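Local coordinates for periplasmic binding protein/LacI transcriptional regulator (Mycobacterium smegmatis, PDB 6HYH) that binds beta-D-fucofuranose and probably serves as the solute-binding component of a mycobacterial L-arabinofuranose ABC transporter, at residues V73-F78 / P99-D104; T117-D122 / E283-P288; N146-E151 / K177-Q182; E126-G131 / F166-S171; Q211-G216 / A238-H243. All coordinates share one frame; numbering follows the deposited sequence.

From the N terminus, contact 1 comes first, closing the crossover between neighbouring strands 75-78 and 100-103. Contact 2 opens on the next strand, 117-121, and closes only at 284-287 in the same sheet, so that contacts 3, 4 and 5 all fall within its span. Inside it, contacts 4 and 3 cross: helix 123-137, strand 145-151, helix 157-170 and strand 176-183 alternate, packing a helix pair against the second sheet. Contact 5 follows in series, shaping the loops after strands 207-210 and 235-238. Contacts 1 and 5 reach the sugar from different domains.

Contact 1 of 5, residues V73-F78 / P99-D104; sequences VDVIAF and PVILTD. With GYE (beta-D-fucofuranose), chain K.
With CG held between the backbone N and the carbonyl carbon (chi1 69°), the ring of Phe78 comes down beside Leu102, and its CE1 approaches Val100 CG1 to 3.9 Å at the ring edge. Thr103 takes the same kind of first torsion (64°), which brings OG1 within 3.0 Å of Phe78 O as a weak second bond beside that from Thr103 N. Further back, Val75 CG1 meets Ile101 CG1 at 4.0 Å, next to Ala77. The backbones pair in parallel: Ile76 N reaches Pro99 O at 3.0 Å in an almost straight bond (171°), and Ile76 O receives Ile101 N. Past the strand end, Asp104 OD2 accepts from sugar O5 at 2.9 Å and also pairs with Arg31, so the strand delivers a carboxylate to the pocket. This is a beta-alpha-beta crossover through helix 87-96. Strands 18-23 and 117-121 flank the pair in the sheet, while helix 265-276 packs on Val75 and Ile101.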
# COMPACT_ATOMS: atom_id res chain seq x y z
N VAL A 73 4.64 -19.36 -19.48
CA VAL A 73 5.46 -18.16 -19.58
C VAL A 73 6.31 -18.06 -18.32
O VAL A 73 5.87 -18.43 -17.22
CB VAL A 73 4.61 -16.90 -19.78
CG1 VAL A 73 3.54 -17.14 -20.85
CG2 VAL A 73 3.96 -16.50 -18.48
N ASP A 74 7.51 -17.50 -18.45
CA ASP A 74 8.46 -17.43 -17.34
C ASP A 74 8.18 -16.25 -16.42
O ASP A 74 8.39 -16.35 -15.21
CB ASP A 74 9.87 -17.38 -17.90
CG ASP A 74 10.15 -18.50 -18.92
OD1 ASP A 74 9.34 -19.47 -18.97
OD2 ASP A 74 11.15 -18.40 -19.67
N VAL A 75 7.70 -15.14 -16.97
CA VAL A 75 7.25 -13.99 -16.19
C VAL A 75 5.95 -13.51 -16.79
O VAL A 75 5.80 -13.48 -18.01
CB VAL A 75 8.27 -12.83 -16.20
CG1 VAL A 75 7.72 -11.65 -15.40
CG2 VAL A 75 9.62 -13.27 -15.67
N ILE A 76 5.06 -13.02 -15.93
CA ILE A 76 3.78 -12.46 -16.37
C ILE A 76 3.67 -11.03 -15.85
O ILE A 76 3.99 -10.75 -14.69
CB ILE A 76 2.57 -13.28 -15.88
CG1 ILE A 76 2.41 -14.57 -16.67
CG2 ILE A 76 1.32 -12.44 -16.00
CD1 ILE A 76 1.14 -15.33 -16.33
N ALA A 77 3.19 -10.13 -16.71
CA ALA A 77 3.00 -8.75 -16.31
C ALA A 77 1.73 -8.21 -16.96
O ALA A 77 1.40 -8.57 -18.10
CB ALA A 77 4.22 -7.87 -16.69
N PHE A 78 1.04 -7.31 -16.25
CA PHE A 78 -0.17 -6.71 -16.79
C PHE A 78 -0.37 -5.34 -16.18
O PHE A 78 0.38 -4.92 -15.29
CB PHE A 78 -1.40 -7.59 -16.55
CG PHE A 78 -1.81 -7.70 -15.10
CD1 PHE A 78 -0.91 -8.07 -14.13
CD2 PHE A 78 -3.14 -7.48 -14.71
CE1 PHE A 78 -1.30 -8.18 -12.78
CE2 PHE A 78 -3.53 -7.60 -13.37
CZ PHE A 78 -2.60 -7.95 -12.41
N PRO A 99 6.46 -15.53 -11.52
CA PRO A 99 6.57 -14.16 -10.99
C PRO A 99 5.62 -13.23 -11.75
O PRO A 99 5.52 -13.30 -12.98
CB PRO A 99 8.04 -13.79 -11.24
CG PRO A 99 8.75 -15.10 -11.51
CD PRO A 99 7.72 -16.00 -12.12
N VAL A 100 4.96 -12.31 -11.02
CA VAL A 100 4.15 -11.26 -11.65
C VAL A 100 4.77 -9.90 -11.38
O VAL A 100 5.26 -9.63 -10.28
CB VAL A 100 2.69 -11.25 -11.17
CG1 VAL A 100 1.95 -10.06 -11.81
CG2 VAL A 100 1.99 -12.56 -11.52
N ILE A 101 4.71 -9.04 -12.39
CA ILE A 101 5.14 -7.65 -12.32
C ILE A 101 3.94 -6.80 -12.69
O ILE A 101 3.32 -7.02 -13.74
CB ILE A 101 6.34 -7.36 -13.25
CG1 ILE A 101 7.47 -8.38 -13.04
CG2 ILE A 101 6.82 -5.90 -13.15
CD1 ILE A 101 8.83 -7.96 -13.75
N LEU A 102 3.58 -5.87 -11.82
CA LEU A 102 2.53 -4.91 -12.12
C LEU A 102 3.12 -3.71 -12.84
O LEU A 102 4.25 -3.28 -12.56
CB LEU A 102 1.83 -4.45 -10.85
CG LEU A 102 0.40 -4.91 -10.66
CD1 LEU A 102 0.35 -6.42 -10.53
CD2 LEU A 102 -0.15 -4.26 -9.42
N THR A 103 2.35 -3.17 -13.78
CA THR A 103 2.74 -1.98 -14.53
C THR A 103 1.59 -0.98 -14.54
O THR A 103 0.41 -1.38 -14.67
CB THR A 103 3.17 -2.35 -15.96
OG1 THR A 103 2.05 -2.89 -16.67
CG2 THR A 103 4.27 -3.36 -15.95
N ASP A 104 1.94 0.30 -14.30
CA ASP A 104 1.17 1.55 -14.40
C ASP A 104 -0.00 1.60 -13.41
O ASP A 104 -0.06 2.53 -12.60
CB ASP A 104 0.74 1.93 -15.84
CG ASP A 104 -0.61 1.40 -16.26
OD1 ASP A 104 -1.00 0.32 -15.77
OD2 ASP A 104 -1.31 2.09 -17.04
O3 GYE K . -3.48 8.36 -18.07
C2 GYE K . -4.73 7.12 -19.81
C1 GYE K . -4.84 5.63 -20.10
O5 GYE K . -3.26 4.15 -16.60
C6 GYE K . -2.01 6.26 -16.30
O4 GYE K . -4.40 4.99 -18.90
C5 GYE K . -2.69 5.30 -17.26
C4 GYE K . -3.85 5.95 -17.98
C3 GYE K . -3.54 7.16 -18.85
O1 GYE K . -6.14 5.20 -20.42
O2 GYE K . -4.43 7.92 -20.95

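Contact 2 of 5, residues T117-D122 / E283-P288; sequences TFIGAD and ERVVTP
Phe118 and Arg284 meet where the chain, after its excursion through the other domain, adds strand 284-287 in parallel to strand 117-121 of the first sheet, as expected of a two-domain periplasmic binding protein. Four backbone bonds join the strands. Phe118 N donates to Glu283 O at 3.1 Å, a bent bond, and Val285 N returns to Phe118 O, whose position is less certain. Gly120 N reaches Val285 O at 2.9 Å, and Gly120 O accepts Thr287 N from above its carbonyl plane. Glu283 and Arg284 form a classic beta bulge facing His318 of the C-terminal polyhistidine tag, which adds an antiparallel strand. The hydroxyl of Thr117 finds its partner in Pro282 O, and Asp122 caps helix 123-137 through Glu125 N. On one face of the sheet Ile119 CG1 packs on Val285 CG1 at 3.8 Å; on the other, the extended Arg284 chain runs alongside Phe118. Its guanidinium makes an offset stack on the ring, centres 4.7 Å apart and planes 19° apart, over Gly120, which has no side chain to obstruct it. Arg284 NH2 finishes the grip, donating to Ala121 O at 2.7 Å within the guanidinium plane, though the donor stands 52° out of the carbonyl plane.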
# COMPACT_ATOMS: atom_id res chain seq x y z
N THR A 117 6.80 -6.66 -8.00
CA THR A 117 7.15 -5.24 -8.04
C THR A 117 6.11 -4.54 -8.88
O THR A 117 5.38 -5.18 -9.64
CB THR A 117 8.57 -4.99 -8.61
OG1 THR A 117 8.93 -3.62 -8.45
CG2 THR A 117 8.60 -5.27 -10.09
N PHE A 118 6.04 -3.22 -8.72
CA PHE A 118 5.03 -2.41 -9.39
C PHE A 118 5.69 -1.13 -9.90
O PHE A 118 6.19 -0.32 -9.11
CB PHE A 118 3.88 -2.11 -8.43
CG PHE A 118 2.84 -1.22 -9.01
CD1 PHE A 118 2.51 -1.31 -10.35
CD2 PHE A 118 2.17 -0.30 -8.22
CE1 PHE A 118 1.55 -0.48 -10.90
CE2 PHE A 118 1.21 0.52 -8.74
CZ PHE A 118 0.88 0.44 -10.09
N ILE A 119 5.70 -0.96 -11.22
CA ILE A 119 6.40 0.13 -11.89
C ILE A 119 5.35 1.01 -12.55
O ILE A 119 4.66 0.57 -13.48
CB ILE A 119 7.42 -0.35 -12.93
CG1 ILE A 119 8.12 0.87 -13.55
CG2 ILE A 119 6.74 -1.21 -14.00
CD1 ILE A 119 9.32 0.55 -14.44
N GLY A 120 5.25 2.24 -12.07
CA GLY A 120 4.22 3.13 -12.57
C GLY A 120 4.52 4.52 -12.09
O GLY A 120 5.56 4.77 -11.47
N ALA A 121 3.61 5.44 -12.43
CA ALA A 121 3.69 6.85 -12.07
C ALA A 121 2.95 7.08 -10.77
O ALA A 121 2.21 6.22 -10.28
CB ALA A 121 3.10 7.70 -13.20
N ASP A 122 3.14 8.28 -10.19
CA ASP A 122 2.42 8.65 -8.97
C ASP A 122 1.21 9.48 -9.35
O ASP A 122 1.27 10.72 -9.38
CB ASP A 122 3.32 9.40 -8.00
CG ASP A 122 2.60 9.80 -6.71
OD1 ASP A 122 1.34 9.65 -6.68
OD2 ASP A 122 3.28 10.22 -5.74
N GLU A 283 10.45 -2.90 -4.44
CA GLU A 283 9.04 -3.26 -4.46
C GLU A 283 8.20 -2.26 -5.23
O GLU A 283 7.23 -2.66 -5.89
CB GLU A 283 8.56 -3.43 -3.02
CG GLU A 283 9.06 -4.72 -2.39
CD GLU A 283 8.41 -5.02 -1.07
OE1 GLU A 283 7.80 -4.09 -0.50
OE2 GLU A 283 8.49 -6.17 -0.59
N ARG A 284 8.55 -0.96 -5.22
CA ARG A 284 7.92 -0.10 -6.21
C ARG A 284 8.94 0.72 -6.97
O ARG A 284 9.94 1.18 -6.41
CB ARG A 284 6.89 0.86 -5.63
CG ARG A 284 5.97 1.22 -6.77
CD ARG A 284 4.90 2.24 -6.55
NE ARG A 284 4.35 2.54 -7.88
CZ ARG A 284 3.72 3.66 -8.19
NH1 ARG A 284 3.55 4.60 -7.26
NH2 ARG A 284 3.26 3.86 -9.43
N VAL A 285 8.67 0.91 -8.26
CA VAL A 285 9.48 1.75 -9.12
C VAL A 285 8.57 2.87 -9.62
O VAL A 285 7.54 2.59 -10.25
CB VAL A 285 10.06 0.96 -10.29
CG1 VAL A 285 10.90 1.85 -11.18
CG2 VAL A 285 10.86 -0.19 -9.75
N VAL A 286 8.93 4.11 -9.30
CA VAL A 286 8.11 5.27 -9.63
C VAL A 286 8.76 6.02 -10.78
O VAL A 286 9.96 6.32 -10.74
CB VAL A 286 7.93 6.21 -8.42
CG1 VAL A 286 6.98 7.29 -8.78
CG2 VAL A 286 7.45 5.44 -7.18
N THR A 287 7.97 6.31 -11.84
CA THR A 287 8.39 7.00 -13.05
C THR A 287 8.18 8.51 -12.90
O THR A 287 7.13 8.93 -12.38
CB THR A 287 7.63 6.49 -14.26
OG1 THR A 287 6.26 6.92 -14.20
CG2 THR A 287 7.67 4.97 -14.27
N PRO A 288 9.15 9.33 -13.33
CA PRO A 288 9.11 10.77 -13.02
C PRO A 288 8.05 11.47 -13.83
O PRO A 288 7.55 10.95 -14.84
CB PRO A 288 10.50 11.29 -13.39
CG PRO A 288 11.31 10.04 -13.64
CD PRO A 288 10.35 8.98 -14.10

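Contact 3 of 5, residues N146-E151 / K177-Q182; sequences NIVQLE and KIVASQ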
# COMPACT_ATOMS: atom_id res chain seq x y z
N ASN A 146 -15.24 28.15 -11.68
CA ASN A 146 -16.04 26.94 -11.84
C ASN A 146 -15.25 25.90 -12.60
O ASN A 146 -14.86 26.12 -13.76
CB ASN A 146 -17.34 27.26 -12.56
CG ASN A 146 -18.41 27.80 -11.63
OD1 ASN A 146 -18.74 27.18 -10.62
ND2 ASN A 146 -18.93 28.98 -11.95
N ILE A 147 -15.06 24.75 -11.96
CA ILE A 147 -14.23 23.69 -12.49
C ILE A 147 -15.15 22.55 -12.87
O ILE A 147 -16.16 22.29 -12.19
CB ILE A 147 -13.14 23.26 -11.49
CG1 ILE A 147 -12.25 24.46 -11.14
CG2 ILE A 147 -12.28 22.16 -12.11
CD1 ILE A 147 -11.54 24.33 -9.83
N VAL A 148 -14.84 21.92 -13.98
CA VAL A 148 -15.54 20.75 -14.48
C VAL A 148 -14.50 19.64 -14.56
O VAL A 148 -13.36 19.91 -14.95
CB VAL A 148 -16.17 21.04 -15.85
CG1 VAL A 148 -16.86 19.85 -16.30
CG2 VAL A 148 -17.11 22.22 -15.75
N GLN A 149 -14.84 18.44 -14.11
CA GLN A 149 -13.88 17.33 -14.12
C GLN A 149 -14.34 16.24 -15.08
O GLN A 149 -15.45 15.71 -14.96
CB GLN A 149 -13.65 16.72 -12.72
CG GLN A 149 -12.18 16.32 -12.50
CD GLN A 149 -11.79 15.94 -11.07
OE1 GLN A 149 -11.70 14.75 -10.75
NE2 GLN A 149 -11.54 16.94 -10.21
N LEU A 150 -13.45 15.88 -16.01
CA LEU A 150 -13.65 14.74 -16.89
C LEU A 150 -12.91 13.57 -16.25
O LEU A 150 -11.66 13.57 -16.22
CB LEU A 150 -13.13 15.04 -18.30
CG LEU A 150 -13.69 16.32 -18.94
CD1 LEU A 150 -13.31 16.46 -20.41
CD2 LEU A 150 -15.17 16.25 -18.78
N GLU A 151 -13.65 12.57 -15.77
CA GLU A 151 -13.11 11.51 -14.92
C GLU A 151 -12.77 10.26 -15.74
O GLU A 151 -13.39 9.98 -16.77
CB GLU A 151 -14.13 11.14 -13.84
CG GLU A 151 -14.07 11.94 -12.56
CD GLU A 151 -15.26 11.65 -11.65
OE1 GLU A 151 -16.37 11.45 -12.18
OE2 GLU A 151 -15.08 11.62 -10.40
N LYS A 177 -14.37 25.75 -7.20
CA LYS A 177 -15.21 24.61 -6.86
C LYS A 177 -15.55 23.77 -8.08
O LYS A 177 -15.79 24.30 -9.17
CB LYS A 177 -16.53 25.04 -6.25
CG LYS A 177 -17.07 24.04 -5.24
CD LYS A 177 -18.42 23.43 -5.64
CE LYS A 177 -18.86 22.34 -4.64
NZ LYS A 177 -20.17 21.72 -4.96
N ILE A 178 -15.56 22.46 -7.86
CA ILE A 178 -15.87 21.52 -8.92
C ILE A 178 -17.39 21.39 -8.92
O ILE A 178 -17.97 20.83 -7.99
CB ILE A 178 -15.18 20.16 -8.70
CG1 ILE A 178 -13.66 20.34 -8.66
CG2 ILE A 178 -15.59 19.17 -9.80
CD1 ILE A 178 -12.89 19.10 -8.24
N VAL A 179 -18.03 21.98 -9.92
CA VAL A 179 -19.48 21.96 -10.00
C VAL A 179 -19.98 20.67 -10.65
O VAL A 179 -21.03 20.14 -10.26
CB VAL A 179 -19.98 23.21 -10.72
CG1 VAL A 179 -19.41 24.41 -10.03
CG2 VAL A 179 -19.57 23.16 -12.16
N ALA A 180 -19.25 20.18 -11.64
CA ALA A 180 -19.66 19.01 -12.40
C ALA A 180 -18.44 18.12 -12.54
O ALA A 180 -17.32 18.61 -12.72
CB ALA A 180 -20.20 19.40 -13.77
N SER A 181 -18.66 16.81 -12.40
CA SER A 181 -17.58 15.84 -12.51
C SER A 181 -18.18 14.51 -12.93
O SER A 181 -19.09 14.00 -12.26
CB SER A 181 -16.81 15.70 -11.18
OG SER A 181 -15.62 14.93 -11.35
N GLN A 182 -17.74 13.98 -14.07
CA GLN A 182 -18.28 12.71 -14.51
C GLN A 182 -17.29 11.98 -15.41
O GLN A 182 -16.37 12.58 -15.97
CB GLN A 182 -19.62 12.89 -15.22
CG GLN A 182 -20.25 11.56 -15.51
CD GLN A 182 -21.23 11.60 -16.64
OE1 GLN A 182 -21.82 12.65 -16.94
NE2 GLN A 182 -21.36 10.47 -17.35
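Three flat groups, the amides of Asn146 and Gln149 and the carboxylate of Glu151, reach the other strand; Ser181 OG sits beside the last two. Gln149 NE2 lies 3.2 Å from Ile178 CD1, the two side chains crossing at a slant, while Gln149 OE1 accepts from Gln211 NE2. Ser181 OG touches Gln149 CB at 3.0 Å and comes within 3.3 Å of Glu151 CD, yet its angle to OE2 is too poor for a hydrogen bond; that oxygen has a salt bridge to Lys163. At the far end the amide of Asn146 crosses Val179 at about a right angle, its OD1 directed at CG1.

These contacts belong to the beta-alpha-beta crossover of strand 145-151, helix 157-170 and strand 176-183, the last at the outer edge of the second sheet. Between Ile147 and Val148 the parallel pairing slips by one residue, a beta bulge centred on Val179, whose helix-like backbone angles break the regular pattern. Ile147 N still bonds Lys177 O, and Val179 N reaches Ile147 O at 3.0 Å; beyond the bulge Gln149 N donates to Ala180 O at 2.8 Å and Glu151 N to Gln182 O at 2.7 Å. Ile147 CB packs on Ile178 CG1 at 4.1 Å, both residues also resting on Ile170 of the connecting helix. On the other sheet face Val148 and Ala180 meet under Phe198 of helix 188-201.

Contact 4 of 5, residues E126-G131 / F166-S171; sequences EGRRAG and FAEGIS
This is a glycine-mediated helix-helix contact in the second domain, where helices 123-137 and 157-170 pack side by side on one face of its mainly parallel beta sheet. The axes of the two short segments approach to 6.6 Å and cross at -31°, a closeness made possible by Gly127, Gly131 and Gly169. At the Gly131-Gly169 pair the CA atoms are 3.9 Å apart; with no side chain on either, the backbones come into direct contact. Gly127 O, which already accepts Gly131 N within its own helix, also receives a CA-H...O contact from Phe166 CA at 3.0 Å.

On the outer side Arg128 and Glu168 form a salt bridge. The arginine chain bends at chi3 to bring NE to Glu168 OE2, but the hydrogen bond is weak and the position of OE2 is less certain. The two charged planes are 43° apart. Arg128 has a second acidic partner in Glu125, through NH1, and Thr84 of a third subunit makes weak hydrogen bonds to both Arg128 and Glu168.

On the sheet side Phe166 carries the packing. Its CG lies anti to the backbone N, which turns the ring beneath the neighbouring helix, where it also stacks with Phe209. Ala130 CB meets the edge of the ring, 3.9 Å from CD2. Over one face sits Gly131 CA in a CH-pi contact, 3.9 Å from the ring centroid and 20° off its normal.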
# COMPACT_ATOMS: atom_id res chain seq x y z
N GLU A 126 0.12 13.68 -9.73
CA GLU A 126 -0.27 14.30 -11.00
C GLU A 126 -1.54 15.12 -10.81
O GLU A 126 -1.61 16.30 -11.21
CB GLU A 126 -0.45 13.23 -12.09
CG GLU A 126 0.80 12.42 -12.45
CD GLU A 126 0.46 11.21 -13.37
OE1 GLU A 126 -0.75 10.98 -13.63
OE2 GLU A 126 1.39 10.48 -13.81
N GLY A 127 -2.55 14.50 -10.19
CA GLY A 127 -3.77 15.25 -9.87
C GLY A 127 -3.51 16.46 -8.99
O GLY A 127 -4.09 17.53 -9.21
N ARG A 128 -2.61 16.32 -8.01
CA ARG A 128 -2.33 17.43 -7.10
C ARG A 128 -1.62 18.57 -7.82
O ARG A 128 -1.90 19.74 -7.56
CB ARG A 128 -1.47 16.94 -5.94
CG ARG A 128 -1.15 18.02 -4.91
CD ARG A 128 -0.32 17.45 -3.72
NE ARG A 128 -1.02 16.38 -2.99
CZ ARG A 128 -0.55 15.14 -2.85
NH1 ARG A 128 0.61 14.80 -3.39
NH2 ARG A 128 -1.25 14.23 -2.19
N ARG A 129 -0.76 18.25 -8.78
CA ARG A 129 -0.01 19.32 -9.43
C ARG A 129 -0.89 20.07 -10.42
O ARG A 129 -0.77 21.30 -10.55
CB ARG A 129 1.25 18.74 -10.09
CG ARG A 129 2.47 19.59 -9.75
CD ARG A 129 3.73 19.37 -10.57
NE ARG A 129 4.15 17.99 -10.73
CZ ARG A 129 5.33 17.66 -11.28
NH1 ARG A 129 6.14 18.64 -11.68
NH2 ARG A 129 5.70 16.38 -11.42
N ALA A 130 -1.87 19.37 -11.02
CA ALA A 130 -2.88 20.08 -11.81
C ALA A 130 -3.77 20.96 -10.93
O ALA A 130 -4.05 22.13 -11.27
CB ALA A 130 -3.72 19.07 -12.61
N GLY A 131 -4.26 20.42 -9.80
CA GLY A 131 -5.10 21.21 -8.92
C GLY A 131 -4.38 22.44 -8.40
O GLY A 131 -4.97 23.51 -8.26
N PHE A 166 -6.28 16.04 -7.39
CA PHE A 166 -6.81 17.31 -7.88
C PHE A 166 -7.73 17.93 -6.84
O PHE A 166 -7.68 19.15 -6.63
CB PHE A 166 -7.56 17.13 -9.20
CG PHE A 166 -7.97 18.43 -9.83
CD1 PHE A 166 -9.05 19.16 -9.36
CD2 PHE A 166 -7.25 18.94 -10.88
CE1 PHE A 166 -9.40 20.37 -9.94
CE2 PHE A 166 -7.60 20.16 -11.47
CZ PHE A 166 -8.68 20.87 -10.99
N ALA A 167 -8.57 17.12 -6.19
CA ALA A 167 -9.37 17.63 -5.09
C ALA A 167 -8.49 18.37 -4.08
O ALA A 167 -8.76 19.52 -3.72
CB ALA A 167 -10.13 16.48 -4.42
N GLU A 168 -7.41 17.73 -3.65
CA GLU A 168 -6.58 18.39 -2.64
C GLU A 168 -5.87 19.63 -3.19
O GLU A 168 -5.67 20.59 -2.44
CB GLU A 168 -5.54 17.42 -2.10
CG GLU A 168 -4.35 18.16 -1.59
CD GLU A 168 -3.47 17.29 -0.74
OE1 GLU A 168 -4.01 16.33 -0.15
OE2 GLU A 168 -2.25 17.58 -0.66
N GLY A 169 -5.48 19.62 -4.47
CA GLY A 169 -4.73 20.75 -5.02
C GLY A 169 -5.51 22.05 -5.03
O GLY A 169 -4.95 23.13 -4.81
N ILE A 170 -6.81 21.98 -5.35
CA ILE A 170 -7.66 23.16 -5.28
C ILE A 170 -8.21 23.39 -3.88
O ILE A 170 -8.86 24.42 -3.65
CB ILE A 170 -8.81 23.06 -6.31
CG1 ILE A 170 -9.87 22.04 -5.87
CG2 ILE A 170 -8.26 22.71 -7.71
CD1 ILE A 170 -11.05 21.98 -6.80
N SER A 171 -7.98 22.46 -2.95
CA SER A 171 -8.66 22.41 -1.66
C SER A 171 -8.40 23.60 -0.76
O SER A 171 -9.06 23.72 0.27
CB SER A 171 -8.26 21.13 -0.90
OG SER A 171 -7.08 21.30 -0.12

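Contact 5 of 5, residues Q211-G216 / A238-H243; sequences QNDDMG and AVDATH. With ZN (zinc ion), chain C; GYE (beta-D-fucofuranose), chain K.
Asp213 turns its carboxylate into the bend at 240-242, its CG set between the backbone N and the carbonyl carbon (chi1 58°). There OD2 accepts Thr242 N at 3.2 Å on its syn side and, more weakly, Ala241 N; Asp213 OD1 accepts from Thr242 OG1 at 2.8 Å. Thr242 has the same kind of first torsion (62°), which points OG1 back at the carboxylate, and its oxygen also caps the next helix through Gly245 N. Asn212 OD1 caps helix 213-226 by accepting Met215 N, while ND2 donates to sugar O2 at 3.1 Å. Asp240 grips the same sugar with both oxygens: OD1 takes O3 at 2.8 Å and OD2 takes O2 at 2.7 Å. The loops lie at the C-terminal ends of parallel strands 207-210 and 235-238, the usual place for a binding pocket in this fold. Beyond them, His243 ND1 binds a zinc ion at 2.1 Å, together with modelled waters. Asp213 OD1 and Asp240 OD2 are only 4.3 Å apart, so the two carboxylates probably repel, but each has its own donors: backbone and threonine hold Asp213 as a second-shell brace, leaving Asp240 to receive the sugar hydroxyls.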
# COMPACT_ATOMS: atom_id res chain seq x y z
N GLN A 211 -8.72 14.20 -16.86
CA GLN A 211 -7.90 13.21 -16.19
C GLN A 211 -6.94 12.52 -17.14
O GLN A 211 -5.90 12.01 -16.69
CB GLN A 211 -8.76 12.17 -15.46
CG GLN A 211 -9.43 12.74 -14.22
CD GLN A 211 -9.95 11.67 -13.34
OE1 GLN A 211 -9.78 10.48 -13.63
NE2 GLN A 211 -10.60 12.05 -12.24
N ASN A 212 -7.26 12.46 -18.43
CA ASN A 212 -6.25 12.17 -19.42
C ASN A 212 -6.45 13.16 -20.56
O ASN A 212 -7.58 13.62 -20.79
CB ASN A 212 -6.26 10.69 -19.88
CG ASN A 212 -7.32 10.36 -20.91
OD1 ASN A 212 -8.34 11.04 -21.05
ND2 ASN A 212 -7.07 9.29 -21.67
N ASP A 213 -5.36 13.54 -21.22
CA ASP A 213 -5.57 14.65 -22.14
C ASP A 213 -6.29 14.22 -23.40
O ASP A 213 -6.74 15.08 -24.16
CB ASP A 213 -4.25 15.41 -22.39
CG ASP A 213 -3.14 14.57 -22.94
OD1 ASP A 213 -3.49 13.60 -23.65
OD2 ASP A 213 -1.94 14.89 -22.67
N ASP A 214 -6.52 12.92 -23.60
CA ASP A 214 -7.44 12.50 -24.66
C ASP A 214 -8.86 13.02 -24.40
O ASP A 214 -9.51 13.58 -25.30
CB ASP A 214 -7.43 10.98 -24.76
CG ASP A 214 -6.35 10.49 -25.69
OD1 ASP A 214 -6.45 10.76 -26.90
OD2 ASP A 214 -5.37 9.88 -25.20
N MET A 215 -9.35 12.84 -23.18
CA MET A 215 -10.66 13.41 -22.88
C MET A 215 -10.66 14.94 -23.02
O MET A 215 -11.66 15.51 -23.45
CB MET A 215 -11.11 12.96 -21.49
CG MET A 215 -11.21 11.44 -21.38
SD MET A 215 -11.96 10.89 -19.81
CE MET A 215 -10.98 11.76 -18.59
N GLY A 216 -9.54 15.59 -22.71
CA GLY A 216 -9.42 17.03 -22.96
C GLY A 216 -9.50 17.40 -24.44
O GLY A 216 -10.05 18.45 -24.78
N ALA A 238 -4.71 19.10 -18.09
CA ALA A 238 -4.89 17.66 -18.29
C ALA A 238 -3.65 16.91 -17.85
O ALA A 238 -2.59 17.50 -17.56
CB ALA A 238 -5.22 17.33 -19.74
N VAL A 239 -3.80 15.58 -17.77
CA VAL A 239 -2.71 14.68 -17.41
C VAL A 239 -2.37 13.77 -18.59
O VAL A 239 -3.28 13.34 -19.32
CB VAL A 239 -3.05 13.86 -16.17
CG1 VAL A 239 -1.88 12.99 -15.80
CG2 VAL A 239 -3.43 14.80 -15.02
N ASP A 240 -1.07 13.51 -18.79
CA ASP A 240 -0.47 12.59 -19.77
C ASP A 240 0.69 13.25 -20.53
O ASP A 240 1.84 12.80 -20.46
CB ASP A 240 -1.47 12.03 -20.78
CG ASP A 240 -2.16 10.77 -20.26
OD1 ASP A 240 -1.81 10.33 -19.13
OD2 ASP A 240 -3.03 10.21 -20.98
N ALA A 241 0.42 14.33 -21.25
CA ALA A 241 1.44 14.90 -22.12
C ALA A 241 1.70 13.94 -23.27
O ALA A 241 2.84 13.62 -23.59
CB ALA A 241 2.73 15.18 -21.35
N THR A 242 0.61 13.48 -23.88
CA THR A 242 0.64 12.69 -25.10
C THR A 242 1.14 13.56 -26.25
O THR A 242 1.33 14.77 -26.10
CB THR A 242 -0.75 12.18 -25.43
OG1 THR A 242 -1.59 13.31 -25.65
CG2 THR A 242 -1.29 11.32 -24.27
N HIS A 243 1.33 12.94 -27.42
CA HIS A 243 1.74 13.76 -28.55
C HIS A 243 0.71 14.83 -28.81
O HIS A 243 1.04 16.02 -28.87
CB HIS A 243 1.96 12.90 -29.81
CG HIS A 243 2.73 13.60 -30.90
ND1 HIS A 243 3.12 12.96 -32.07
CD2 HIS A 243 3.18 14.88 -31.00
CE1 HIS A 243 3.77 13.82 -32.84
NE2 HIS A 243 3.83 14.99 -32.22
ZN ZN C . 1.98 11.26 -32.59
O3 GYE K . -3.48 8.36 -18.07
C2 GYE K . -4.73 7.12 -19.81
C1 GYE K . -4.84 5.63 -20.10
O5 GYE K . -3.26 4.15 -16.60
C6 GYE K . -2.01 6.26 -16.30
O4 GYE K . -4.40 4.99 -18.90
C5 GYE K . -2.69 5.30 -17.26
C4 GYE K . -3.85 5.95 -17.98
C3 GYE K . -3.54 7.16 -18.85
O1 GYE K . -6.14 5.20 -20.42
O2 GYE K . -4.43 7.92 -20.95
O HOH W 1 2.01 9.81 -31.16
O HOH W 2 -0.09 11.64 -33.17
O HOH W 3 0.99 13.20 -33.12